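Local coordinates for protein oxidoreductase, Gfo/Idh/MocA family (Pseudomonas syringae pv. tomato, PDB 3DTY) that probably catalyses an NAD(P)-dependent redox reaction on an unidentified substrate, using a Rossmann-type domain to bind the nucleotide, at residues Arg137-Thr142 and Pro362-Gly367; Gln149-Ala154 and Ser215-Pro220; Ala16-Gly21 and Ser74-Glu79. All coordinates share one frame; numbering follows the deposited sequence.

In the fold
All three contacts are buried, so they differ less in exposure than in distance between each contact's centre and the centre of the chain: about 8 Å for contact 1, 13 Å for contact 2 and 22 Å for contact 3. Contacts 1 and 3 reach the same parallel Rossmann sheet, one at an outermost strand, 139-141, and the other at strand 13-17. Contact 2 joins two helices, and its helix 149-159 follows strand 139-141 in the chain. Contact 1 relies mainly on backbone groups and a water, whereas contacts 2 and 3 are largely apolar and each uses the selenium and methyl end of a selenomethionine. The centres of contacts 2 and 3 are about 34 Å apart.

Contact 1: residues Arg137-Thr142 and Pro362-Gly367; sequences RIVGVT and PGIDAG
The P362 ring turns its rim atoms CB and CG to the carbonyl of V141, with CG only 3.0 Å from V141 O, while L337 of helix 330-349 and Y213 of helix 203-218 also pack against the ring. The contact joins 139-141, an edge strand of the parallel Rossmann sheet, to the start of helix 364-382. Along the strand's other edge G140 makes backbone hydrogen bonds with V112 and C114 of strand 111-114. The flat P362 carbonyl accepts V141 N at 3.0 Å in a fairly straight bond (163° at the hydrogen), the donor tilted 29° from the carbonyl plane. G140 CA approaches the same oxygen, P362 O, as a CA-H...O contact. G363 CA makes a more bent CA-H...O contact with V139 O at 3.3 Å. Past the single V141 N-P362 O bond the chain enters the helix, with G363 as its N-cap and G363 O accepting G367 N. V139 N and I364 N share a water that accepts from both. On the side of the backbone away from the water, I364 CD1 comes within 4.0 Å of V139 CB. V141 CG2, anti to the carbonyl carbon, lies 3.7 Å from G367 CA.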
ATOM      1  N   ARG A 137     -19.923  37.242 -17.814  1.00 14.58           N
ATOM      2  CA  ARG A 137     -20.485  35.954 -17.402  1.00 14.67           C
ATOM      3  C   ARG A 137     -19.331  34.970 -17.292  1.00 13.25           C
ATOM      4  O   ARG A 137     -18.411  35.010 -18.105  1.00 14.20           O
ATOM      5  CB  ARG A 137     -21.499  35.455 -18.440  1.00 16.47           C
ATOM      6  CG  ARG A 137     -22.802  36.229 -18.445  1.00 20.96           C
ATOM      7  CD  ARG A 137     -23.577  35.979 -17.156  1.00 25.00           C
ATOM      8  NE  ARG A 137     -24.826  36.727 -17.125  1.00 28.31           N
ATOM      9  CZ  ARG A 137     -24.910  38.027 -16.869  1.00 30.72           C
ATOM     10  NH1 ARG A 137     -23.810  38.722 -16.610  1.00 31.63           N
ATOM     11  NH2 ARG A 137     -26.092  38.634 -16.890  1.00 32.26           N
ATOM     12  N   ILE A 138     -19.370  34.090 -16.295  1.00 11.83           N
ATOM     13  CA  ILE A 138     -18.277  33.141 -16.127  1.00 12.10           C
ATOM     14  C   ILE A 138     -18.379  31.955 -17.079  1.00 11.91           C
ATOM     15  O   ILE A 138     -19.434  31.686 -17.669  1.00 12.10           O
ATOM     16  CB  ILE A 138     -18.197  32.563 -14.679  1.00 12.43           C
ATOM     17  CG1 ILE A 138     -19.240  31.458 -14.493  1.00 12.74           C
ATOM     18  CG2 ILE A 138     -18.434  33.661 -13.650  1.00 12.29           C
ATOM     19  CD1 ILE A 138     -18.943  30.530 -13.316  1.00 16.26           C
ATOM     20  N   VAL A 139     -17.257  31.258 -17.217  1.00 11.06           N
ATOM     21  CA  VAL A 139     -17.162  30.061 -18.033  1.00 10.47           C
ATOM     22  C   VAL A 139     -16.345  29.059 -17.228  1.00 11.24           C
ATOM     23  O   VAL A 139     -15.114  29.061 -17.267  1.00 10.98           O
ATOM     24  CB  VAL A 139     -16.454  30.316 -19.380  1.00 12.44           C
ATOM     25  CG1 VAL A 139     -16.284  29.003 -20.122  1.00 10.77           C
ATOM     26  CG2 VAL A 139     -17.269  31.291 -20.231  1.00 11.33           C
ATOM     27  N   GLY A 140     -17.038  28.226 -16.463  1.00 11.22           N
ATOM     28  CA  GLY A 140     -16.342  27.227 -15.680  1.00 11.94           C
ATOM     29  C   GLY A 140     -16.092  26.015 -16.553  1.00 11.44           C
ATOM     30  O   GLY A 140     -16.882  25.727 -17.450  1.00 11.98           O
ATOM     31  N   VAL A 141     -14.982  25.326 -16.306  1.00 11.29           N
ATOM     32  CA  VAL A 141     -14.621  24.131 -17.057  1.00 10.21           C
ATOM     33  C   VAL A 141     -14.477  23.023 -16.017  1.00 10.37           C
ATOM     34  O   VAL A 141     -13.903  23.240 -14.947  1.00 10.59           O
ATOM     35  CB  VAL A 141     -13.296  24.323 -17.807  1.00 11.78           C
ATOM     36  CG1 VAL A 141     -12.988  23.081 -18.637  1.00 11.86           C
ATOM     37  CG2 VAL A 141     -13.382  25.563 -18.699  1.00 10.25           C
ATOM     38  N   THR A 142     -14.982  21.839 -16.345  1.00  9.00           N
ATOM     39  CA  THR A 142     -14.993  20.713 -15.418  1.00 10.20           C
ATOM     40  C   THR A 142     -13.742  19.892 -15.114  1.00 10.85           C
ATOM     41  O   THR A 142     -13.688  18.698 -15.413  1.00 11.52           O
ATOM     42  CB  THR A 142     -16.116  19.739 -15.806  1.00 11.10           C
ATOM     43  OG1 THR A 142     -15.931  19.302 -17.159  1.00 12.24           O
ATOM     44  CG2 THR A 142     -17.464  20.440 -15.687  1.00 10.57           C
ATOM     45  N   PRO A 362     -11.758  26.500 -11.692  1.00 12.64           N
ATOM     46  CA  PRO A 362     -11.285  26.429 -13.073  1.00 11.45           C
ATOM     47  C   PRO A 362     -12.235  27.265 -13.931  1.00 12.67           C
ATOM     48  O   PRO A 362     -13.316  26.800 -14.296  1.00 12.83           O
ATOM     49  CB  PRO A 362     -11.370  24.942 -13.390  1.00 11.84           C
ATOM     50  CG  PRO A 362     -12.555  24.495 -12.583  1.00 13.73           C
ATOM     51  CD  PRO A 362     -12.358  25.222 -11.264  1.00 12.87           C
ATOM     52  N   GLY A 363     -11.828  28.500 -14.227  1.00 12.26           N
ATOM     53  CA  GLY A 363     -12.646  29.394 -15.031  1.00 11.93           C
ATOM     54  C   GLY A 363     -12.134  29.566 -16.454  1.00 12.53           C
ATOM     55  O   GLY A 363     -11.348  28.750 -16.939  1.00 11.96           O
ATOM     56  N   ILE A 364     -12.567  30.632 -17.125  1.00 11.84           N
ATOM     57  CA  ILE A 364     -12.161  30.882 -18.503  1.00 11.02           C
ATOM     58  C   ILE A 364     -10.645  30.800 -18.724  1.00 11.55           C
ATOM     59  O   ILE A 364     -10.190  30.250 -19.724  1.00 12.20           O
ATOM     60  CB  ILE A 364     -12.683  32.261 -19.011  1.00 12.11           C
ATOM     61  CG1 ILE A 364     -12.420  32.390 -20.511  1.00 11.58           C
ATOM     62  CG2 ILE A 364     -12.014  33.408 -18.254  1.00 10.27           C
ATOM     63  CD1 ILE A 364     -13.115  31.313 -21.329  1.00 14.32           C
ATOM     64  N   ASP A 365      -9.862  31.342 -17.794  1.00 11.94           N
ATOM     65  CA  ASP A 365      -8.412  31.298 -17.936  1.00 12.35           C
ATOM     66  C   ASP A 365      -7.906  29.858 -17.982  1.00 11.35           C
ATOM     67  O   ASP A 365      -7.156  29.482 -18.881  1.00 12.53           O
ATOM     68  CB  ASP A 365      -7.729  32.055 -16.789  1.00 14.93           C
ATOM     69  CG  ASP A 365      -7.880  33.560 -16.913  1.00 18.77           C
ATOM     70  OD1 ASP A 365      -8.252  34.043 -18.005  1.00 19.26           O
ATOM     71  OD2 ASP A 365      -7.611  34.265 -15.919  1.00 23.13           O
ATOM     72  N   ALA A 366      -8.315  29.053 -17.013  1.00 10.58           N
ATOM     73  CA  ALA A 366      -7.892  27.656 -16.975  1.00  9.40           C
ATOM     74  C   ALA A 366      -8.378  26.960 -18.238  1.00  8.12           C
ATOM     75  O   ALA A 366      -7.727  26.049 -18.749  1.00  8.93           O
ATOM     76  CB  ALA A 366      -8.462  26.959 -15.740  1.00  8.68           C
ATOM     77  N   GLY A 367      -9.535  27.393 -18.728  1.00  8.53           N
ATOM     78  CA  GLY A 367     -10.099  26.808 -19.931  1.00  8.85           C
ATOM     79  C   GLY A 367      -9.223  27.113 -21.130  1.00  9.58           C
ATOM     80  O   GLY A 367      -8.926  26.240 -21.944  1.00  9.14           O
TER
HETATM   81  O   HOH W   1     -14.666  32.483 -15.913  1.00  3.22           O

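Contact 2: residues Gln149-Ala154 and Ser215-Pro220; sequences QLIEQA and SEVMLP
I151 and selenomethionine M218 meet through their terminal methyl groups, I151 CD1 lying 3.7 Å from M218 CE, and the two side chains cross at about a right angle. Beyond CG the M218 chain is extended, with SE anti to CA (chi2 -176°) and CE anti to CB (chi3 176°). This straight arm leaves helix 203-218 and carries its end to helix 149-159, where A154 CB is 3.9 Å from both SE and CE of M218. I158 of that helix and I274 and V276 of strand 272-278 also touch M218, which thus packs against both helix 149-159 and the mixed sheet. I151 divides its branches between two partners: CG2, anti to the backbone N, packs 3.8 Å from V217 CG1, and CD1 serves M218. E152 starts out away from helix 203-218, but a bend at chi2 (-57°) helps turn its carboxylate back, leaving OE2 4.1 Å from V217 CG1. R360 NE forms a salt bridge with E152 OE1. No hydrogen bond joins the two segments, whose contact is largely methyl and selenium; R155 NH1, one residue past A154, bonds V217 O, so a polar link sits beside the apolar surface.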
ATOM      1  N   GLN A 149     -10.421  18.150  -1.450  1.00  9.61           N
ATOM      2  CA  GLN A 149      -9.816  18.987  -0.410  1.00  8.76           C
ATOM      3  C   GLN A 149      -8.291  18.948  -0.302  1.00  8.53           C
ATOM      4  O   GLN A 149      -7.638  19.986  -0.121  1.00  7.85           O
ATOM      5  CB  GLN A 149     -10.408  18.632   0.967  1.00 10.71           C
ATOM      6  CG  GLN A 149     -11.878  18.980   1.159  1.00 11.08           C
ATOM      7  CD  GLN A 149     -12.817  17.918   0.614  1.00 11.56           C
ATOM      8  OE1 GLN A 149     -12.819  17.618  -0.583  1.00 10.62           O
ATOM      9  NE2 GLN A 149     -13.620  17.343   1.494  1.00  7.65           N
ATOM     10  N   LEU A 150      -7.711  17.760  -0.393  1.00  6.54           N
ATOM     11  CA  LEU A 150      -6.267  17.659  -0.263  1.00  6.08           C
ATOM     12  C   LEU A 150      -5.498  18.428  -1.342  1.00  6.93           C
ATOM     13  O   LEU A 150      -4.333  18.789  -1.145  1.00  6.30           O
ATOM     14  CB  LEU A 150      -5.856  16.191  -0.196  1.00  6.65           C
ATOM     15  CG  LEU A 150      -6.315  15.557   1.136  1.00  8.52           C
ATOM     16  CD1 LEU A 150      -5.976  14.086   1.169  1.00  6.31           C
ATOM     17  CD2 LEU A 150      -5.646  16.284   2.318  1.00  7.41           C
ATOM     18  N   ILE A 151      -6.147  18.706  -2.472  1.00  7.34           N
ATOM     19  CA  ILE A 151      -5.487  19.482  -3.510  1.00  6.74           C
ATOM     20  C   ILE A 151      -5.228  20.879  -2.930  1.00  8.28           C
ATOM     21  O   ILE A 151      -4.181  21.480  -3.181  1.00  8.10           O
ATOM     22  CB  ILE A 151      -6.361  19.623  -4.789  1.00  7.88           C
ATOM     23  CG1 ILE A 151      -6.685  18.240  -5.368  1.00  8.25           C
ATOM     24  CG2 ILE A 151      -5.626  20.473  -5.829  1.00  7.85           C
ATOM     25  CD1 ILE A 151      -5.454  17.405  -5.720  1.00  6.94           C
ATOM     26  N   GLU A 152      -6.187  21.397  -2.158  1.00  9.18           N
ATOM     27  CA  GLU A 152      -6.035  22.714  -1.532  1.00 10.84           C
ATOM     28  C   GLU A 152      -4.956  22.653  -0.458  1.00  9.63           C
ATOM     29  O   GLU A 152      -4.207  23.613  -0.261  1.00 10.14           O
ATOM     30  CB  GLU A 152      -7.337  23.183  -0.873  1.00 14.44           C
ATOM     31  CG  GLU A 152      -8.423  23.674  -1.812  1.00 21.77           C
ATOM     32  CD  GLU A 152      -7.976  24.822  -2.703  1.00 24.56           C
ATOM     33  OE1 GLU A 152      -7.112  25.625  -2.273  1.00 24.74           O
ATOM     34  OE2 GLU A 152      -8.504  24.922  -3.832  1.00 23.23           O
ATOM     35  N   GLN A 153      -4.891  21.528   0.249  1.00  8.23           N
ATOM     36  CA  GLN A 153      -3.893  21.361   1.297  1.00  6.86           C
ATOM     37  C   GLN A 153      -2.502  21.492   0.690  1.00  6.34           C
ATOM     38  O   GLN A 153      -1.646  22.189   1.220  1.00  6.20           O
ATOM     39  CB  GLN A 153      -4.045  19.998   1.970  1.00  6.09           C
ATOM     40  CG  GLN A 153      -3.011  19.725   3.069  1.00  5.85           C
ATOM     41  CD  GLN A 153      -3.041  20.755   4.187  1.00  7.26           C
ATOM     42  OE1 GLN A 153      -4.048  21.439   4.400  1.00  7.86           O
ATOM     43  NE2 GLN A 153      -1.944  20.853   4.923  1.00  7.22           N
ATOM     44  N   ALA A 154      -2.293  20.811  -0.432  1.00  7.60           N
ATOM     45  CA  ALA A 154      -1.017  20.849  -1.137  1.00  8.21           C
ATOM     46  C   ALA A 154      -0.682  22.286  -1.556  1.00  6.79           C
ATOM     47  O   ALA A 154       0.455  22.738  -1.411  1.00  6.92           O
ATOM     48  CB  ALA A 154      -1.085  19.949  -2.367  1.00  9.37           C
ATOM     49  N   SER A 215      -1.858  21.013 -11.140  1.00 10.23           N
ATOM     50  CA  SER A 215      -0.607  21.730 -10.889  1.00 11.32           C
ATOM     51  C   SER A 215      -0.860  23.235 -10.851  1.00 13.81           C
ATOM     52  O   SER A 215      -0.205  23.965 -10.115  1.00 14.57           O
ATOM     53  CB  SER A 215       0.427  21.416 -11.972  1.00 11.59           C
ATOM     54  OG  SER A 215       0.027  21.924 -13.232  1.00 12.17           O
ATOM     55  N   GLU A 216      -1.813  23.687 -11.659  1.00 14.46           N
ATOM     56  CA  GLU A 216      -2.183  25.097 -11.725  1.00 14.93           C
ATOM     57  C   GLU A 216      -2.715  25.552 -10.369  1.00 14.23           C
ATOM     58  O   GLU A 216      -2.440  26.672  -9.918  1.00 12.80           O
ATOM     59  CB  GLU A 216      -3.257  25.297 -12.797  1.00 17.77           C
ATOM     60  CG  GLU A 216      -3.974  26.635 -12.742  1.00 22.02           C
ATOM     61  CD  GLU A 216      -3.025  27.815 -12.826  1.00 25.07           C
ATOM     62  OE1 GLU A 216      -2.146  27.804 -13.715  1.00 25.84           O
ATOM     63  OE2 GLU A 216      -3.165  28.753 -12.008  1.00 25.65           O
ATOM     64  N   VAL A 217      -3.482  24.678  -9.723  1.00 12.21           N
ATOM     65  CA  VAL A 217      -4.044  24.980  -8.412  1.00 10.43           C
ATOM     66  C   VAL A 217      -2.953  25.002  -7.340  1.00  9.79           C
ATOM     67  O   VAL A 217      -2.927  25.891  -6.493  1.00  9.28           O
ATOM     68  CB  VAL A 217      -5.103  23.927  -7.985  1.00 10.64           C
ATOM     69  CG1 VAL A 217      -5.511  24.171  -6.536  1.00  9.94           C
ATOM     70  CG2 VAL A 217      -6.331  24.006  -8.896  1.00 10.42           C
HETATM   71  N   MSE A 218      -2.061  24.015  -7.380  1.00  9.36           N
HETATM   72  CA  MSE A 218      -0.987  23.913  -6.388  1.00 10.72           C
HETATM   73  C   MSE A 218       0.141  24.920  -6.593  1.00  9.97           C
HETATM   74  O   MSE A 218       0.789  25.337  -5.636  1.00 10.89           O
HETATM   75  CB  MSE A 218      -0.365  22.518  -6.418  1.00 11.25           C
HETATM   76  CG  MSE A 218      -1.345  21.365  -6.284  1.00 15.02           C
HETATM   77 SE   MSE A 218      -0.393  19.688  -6.216  1.00 22.35          SE
HETATM   78  CE  MSE A 218      -1.920  18.531  -5.907  1.00 15.07           C
ATOM     79  N   LEU A 219       0.377  25.290  -7.845  1.00  8.95           N
ATOM     80  CA  LEU A 219       1.470  26.193  -8.177  1.00 11.55           C
ATOM     81  C   LEU A 219       0.999  27.282  -9.136  1.00 12.11           C
ATOM     82  O   LEU A 219       1.420  27.323 -10.291  1.00 12.84           O
ATOM     83  CB  LEU A 219       2.595  25.383  -8.825  1.00  9.59           C
ATOM     84  CG  LEU A 219       3.182  24.254  -7.970  1.00 12.22           C
ATOM     85  CD1 LEU A 219       3.346  22.992  -8.813  1.00 12.62           C
ATOM     86  CD2 LEU A 219       4.521  24.697  -7.378  1.00 11.64           C
ATOM     87  N   PRO A 220       0.133  28.190  -8.663  1.00 13.89           N
ATOM     88  CA  PRO A 220      -0.386  29.269  -9.513  1.00 14.47           C
ATOM     89  C   PRO A 220       0.636  30.225 -10.121  1.00 16.32           C
ATOM     90  O   PRO A 220       0.387  30.805 -11.174  1.00 17.56           O
ATOM     91  CB  PRO A 220      -1.383  29.982  -8.596  1.00 14.17           C
ATOM     92  CG  PRO A 220      -0.790  29.792  -7.237  1.00 12.61           C
ATOM     93  CD  PRO A 220      -0.347  28.336  -7.275  1.00 13.38           C
TER

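Contact 3: residues Ala16-Gly21 and Ser74-Glu79; sequences AMVGGG and SMFEQE
Selenomethionine M75 lays its bent end against A16 and V18: SE is 3.9 Å from A16 CB, and CE is 3.7 Å from V18 CG2. The bend is at chi3 (83°), which swings CE out of line and brings it 3.9 Å from the carbonyl O of M17 as well. M75 CG leaves anti to the backbone N (chi1 172°), on a side chain whose first bond already points to the strand. The V18 side chain crosses that of M75 obliquely. These residues belong to the nucleotide-binding Rossmann fold: strand 13-17 is the second strand across the parallel sheet, flanked by 40-46 and 88-92, and it runs into the glycines G19, G20 and G21. Such a glycine-rich turn after the first strand is where dinucleotides bind in relatives. Helix 72-79 covers one face of this strand, while M17 starts out on the other side, and its side chain touches H30 and R31 of helix 27-35. F76 adds a looser touch, its CZ 4.4 Å from V18 CG2, and its ring also meets A104 and A105 of helix 98-107. V89 on the neighbouring strand 88-92 touches both M75 and V18.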
ATOM      1  N   ALA A  16     -29.839  25.072 -16.348  1.00 12.02           N
ATOM      2  CA  ALA A  16     -30.213  24.253 -17.489  1.00 11.36           C
ATOM      3  C   ALA A  16     -29.011  23.455 -17.983  1.00 12.79           C
ATOM      4  O   ALA A  16     -27.869  23.735 -17.630  1.00 11.45           O
ATOM      5  CB  ALA A  16     -30.738  25.128 -18.619  1.00 14.19           C
HETATM    6  N   MSE A  17     -29.292  22.444 -18.795  1.00 13.57           N
HETATM    7  CA  MSE A  17     -28.255  21.615 -19.380  1.00 13.68           C
HETATM    8  C   MSE A  17     -28.512  21.445 -20.873  1.00 13.06           C
HETATM    9  O   MSE A  17     -29.656  21.445 -21.333  1.00 10.66           O
HETATM   10  CB  MSE A  17     -28.213  20.223 -18.725  1.00 17.79           C
HETATM   11  CG  MSE A  17     -27.400  20.148 -17.449  1.00 23.82           C
HETATM   12 SE   MSE A  17     -26.857  18.321 -16.989  1.00 33.81          SE
HETATM   13  CE  MSE A  17     -25.163  18.280 -17.914  1.00 22.46           C
ATOM     14  N   VAL A  18     -27.428  21.323 -21.622  1.00 11.63           N
ATOM     15  CA  VAL A  18     -27.489  21.100 -23.051  1.00 11.44           C
ATOM     16  C   VAL A  18     -26.856  19.725 -23.160  1.00 10.91           C
ATOM     17  O   VAL A  18     -25.685  19.549 -22.811  1.00 10.72           O
ATOM     18  CB  VAL A  18     -26.655  22.140 -23.813  1.00 11.93           C
ATOM     19  CG1 VAL A  18     -26.673  21.832 -25.311  1.00 12.49           C
ATOM     20  CG2 VAL A  18     -27.213  23.525 -23.545  1.00 12.76           C
ATOM     21  N   GLY A  19     -27.636  18.751 -23.614  1.00 12.45           N
ATOM     22  CA  GLY A  19     -27.138  17.392 -23.699  1.00 13.96           C
ATOM     23  C   GLY A  19     -27.311  16.785 -22.318  1.00 17.08           C
ATOM     24  O   GLY A  19     -28.124  17.270 -21.529  1.00 17.06           O
ATOM     25  N   GLY A  20     -26.559  15.733 -22.013  1.00 17.57           N
ATOM     26  CA  GLY A  20     -26.674  15.118 -20.704  1.00 19.76           C
ATOM     27  C   GLY A  20     -28.011  14.428 -20.512  1.00 21.34           C
ATOM     28  O   GLY A  20     -28.477  14.258 -19.384  1.00 21.05           O
ATOM     29  N   GLY A  21     -28.621  14.017 -21.622  1.00 22.66           N
ATOM     30  CA  GLY A  21     -29.910  13.350 -21.571  1.00 22.91           C
ATOM     31  C   GLY A  21     -29.842  11.869 -21.245  1.00 24.14           C
ATOM     32  O   GLY A  21     -28.887  11.392 -20.641  1.00 21.82           O
ATOM     33  N   SER A  74     -33.085  27.565 -29.507  1.00 16.91           N
ATOM     34  CA  SER A  74     -34.455  27.902 -29.158  1.00 19.20           C
ATOM     35  C   SER A  74     -34.541  28.121 -27.642  1.00 17.29           C
ATOM     36  O   SER A  74     -35.256  29.011 -27.170  1.00 16.79           O
ATOM     37  CB  SER A  74     -35.412  26.792 -29.618  1.00 19.50           C
ATOM     38  OG  SER A  74     -34.988  25.520 -29.172  1.00 27.61           O
HETATM   39  N   MSE A  75     -33.801  27.324 -26.881  1.00 16.58           N
HETATM   40  CA  MSE A  75     -33.807  27.476 -25.428  1.00 16.99           C
HETATM   41  C   MSE A  75     -33.268  28.846 -25.023  1.00 15.98           C
HETATM   42  O   MSE A  75     -33.915  29.581 -24.281  1.00 17.01           O
HETATM   43  CB  MSE A  75     -32.968  26.384 -24.746  1.00 18.47           C
HETATM   44  CG  MSE A  75     -32.784  26.628 -23.237  1.00 21.23           C
HETATM   45 SE   MSE A  75     -32.276  25.066 -22.202  1.00 28.95          SE
HETATM   46  CE  MSE A  75     -30.360  25.081 -22.517  1.00 19.47           C
ATOM     47  N   PHE A  76     -32.083  29.193 -25.516  1.00 16.42           N
ATOM     48  CA  PHE A  76     -31.485  30.477 -25.171  1.00 19.03           C
ATOM     49  C   PHE A  76     -32.393  31.648 -25.555  1.00 21.30           C
ATOM     50  O   PHE A  76     -32.594  32.570 -24.762  1.00 22.24           O
ATOM     51  CB  PHE A  76     -30.116  30.638 -25.847  1.00 17.39           C
ATOM     52  CG  PHE A  76     -29.072  29.661 -25.366  1.00 17.26           C
ATOM     53  CD1 PHE A  76     -29.282  28.898 -24.219  1.00 15.64           C
ATOM     54  CD2 PHE A  76     -27.877  29.505 -26.063  1.00 16.74           C
ATOM     55  CE1 PHE A  76     -28.318  28.006 -23.768  1.00 15.95           C
ATOM     56  CE2 PHE A  76     -26.904  28.614 -25.620  1.00 15.35           C
ATOM     57  CZ  PHE A  76     -27.125  27.859 -24.475  1.00 15.83           C
ATOM     58  N   GLU A  77     -32.942  31.607 -26.766  1.00 22.90           N
ATOM     59  CA  GLU A  77     -33.820  32.675 -27.249  1.00 24.83           C
ATOM     60  C   GLU A  77     -35.089  32.861 -26.410  1.00 24.52           C
ATOM     61  O   GLU A  77     -35.403  33.978 -25.981  1.00 25.64           O
ATOM     62  CB  GLU A  77     -34.206  32.413 -28.709  1.00 26.88           C
ATOM     63  CG  GLU A  77     -33.204  32.947 -29.722  1.00 31.79           C
ATOM     64  CD  GLU A  77     -33.326  32.279 -31.085  1.00 34.34           C
ATOM     65  OE1 GLU A  77     -34.454  31.886 -31.460  1.00 34.53           O
ATOM     66  OE2 GLU A  77     -32.290  32.157 -31.781  1.00 35.58           O
ATOM     67  N   GLN A  78     -35.804  31.767 -26.174  1.00 23.58           N
ATOM     68  CA  GLN A  78     -37.047  31.794 -25.409  1.00 23.93           C
ATOM     69  C   GLN A  78     -36.867  32.024 -23.911  1.00 23.45           C
ATOM     70  O   GLN A  78     -37.646  32.746 -23.288  1.00 24.36           O
ATOM     71  CB  GLN A  78     -37.831  30.498 -25.656  1.00 25.14           C
ATOM     72  CG  GLN A  78     -38.492  30.458 -27.034  1.00 28.52           C
ATOM     73  CD  GLN A  78     -39.008  29.084 -27.417  1.00 33.00           C
ATOM     74  OE1 GLN A  78     -39.814  28.479 -26.702  1.00 35.38           O
ATOM     75  NE2 GLN A  78     -38.547  28.582 -28.560  1.00 34.66           N
ATOM     76  N   GLU A  79     -35.846  31.409 -23.330  1.00 22.44           N
ATOM     77  CA  GLU A  79     -35.594  31.575 -21.907  1.00 21.57           C
ATOM     78  C   GLU A  79     -35.237  33.026 -21.604  1.00 21.71           C
ATOM     79  O   GLU A  79     -35.564  33.546 -20.538  1.00 20.75           O
ATOM     80  CB  GLU A  79     -34.456  30.653 -21.464  1.00 21.24           C
ATOM     81  CG  GLU A  79     -34.865  29.202 -21.310  1.00 18.49           C
ATOM     82  CD  GLU A  79     -35.750  28.976 -20.100  1.00 17.96           C
ATOM     83  OE1 GLU A  79     -35.363  29.415 -18.999  1.00 16.23           O
ATOM     84  OE2 GLU A  79     -36.823  28.356 -20.243  1.00 16.36           O
TER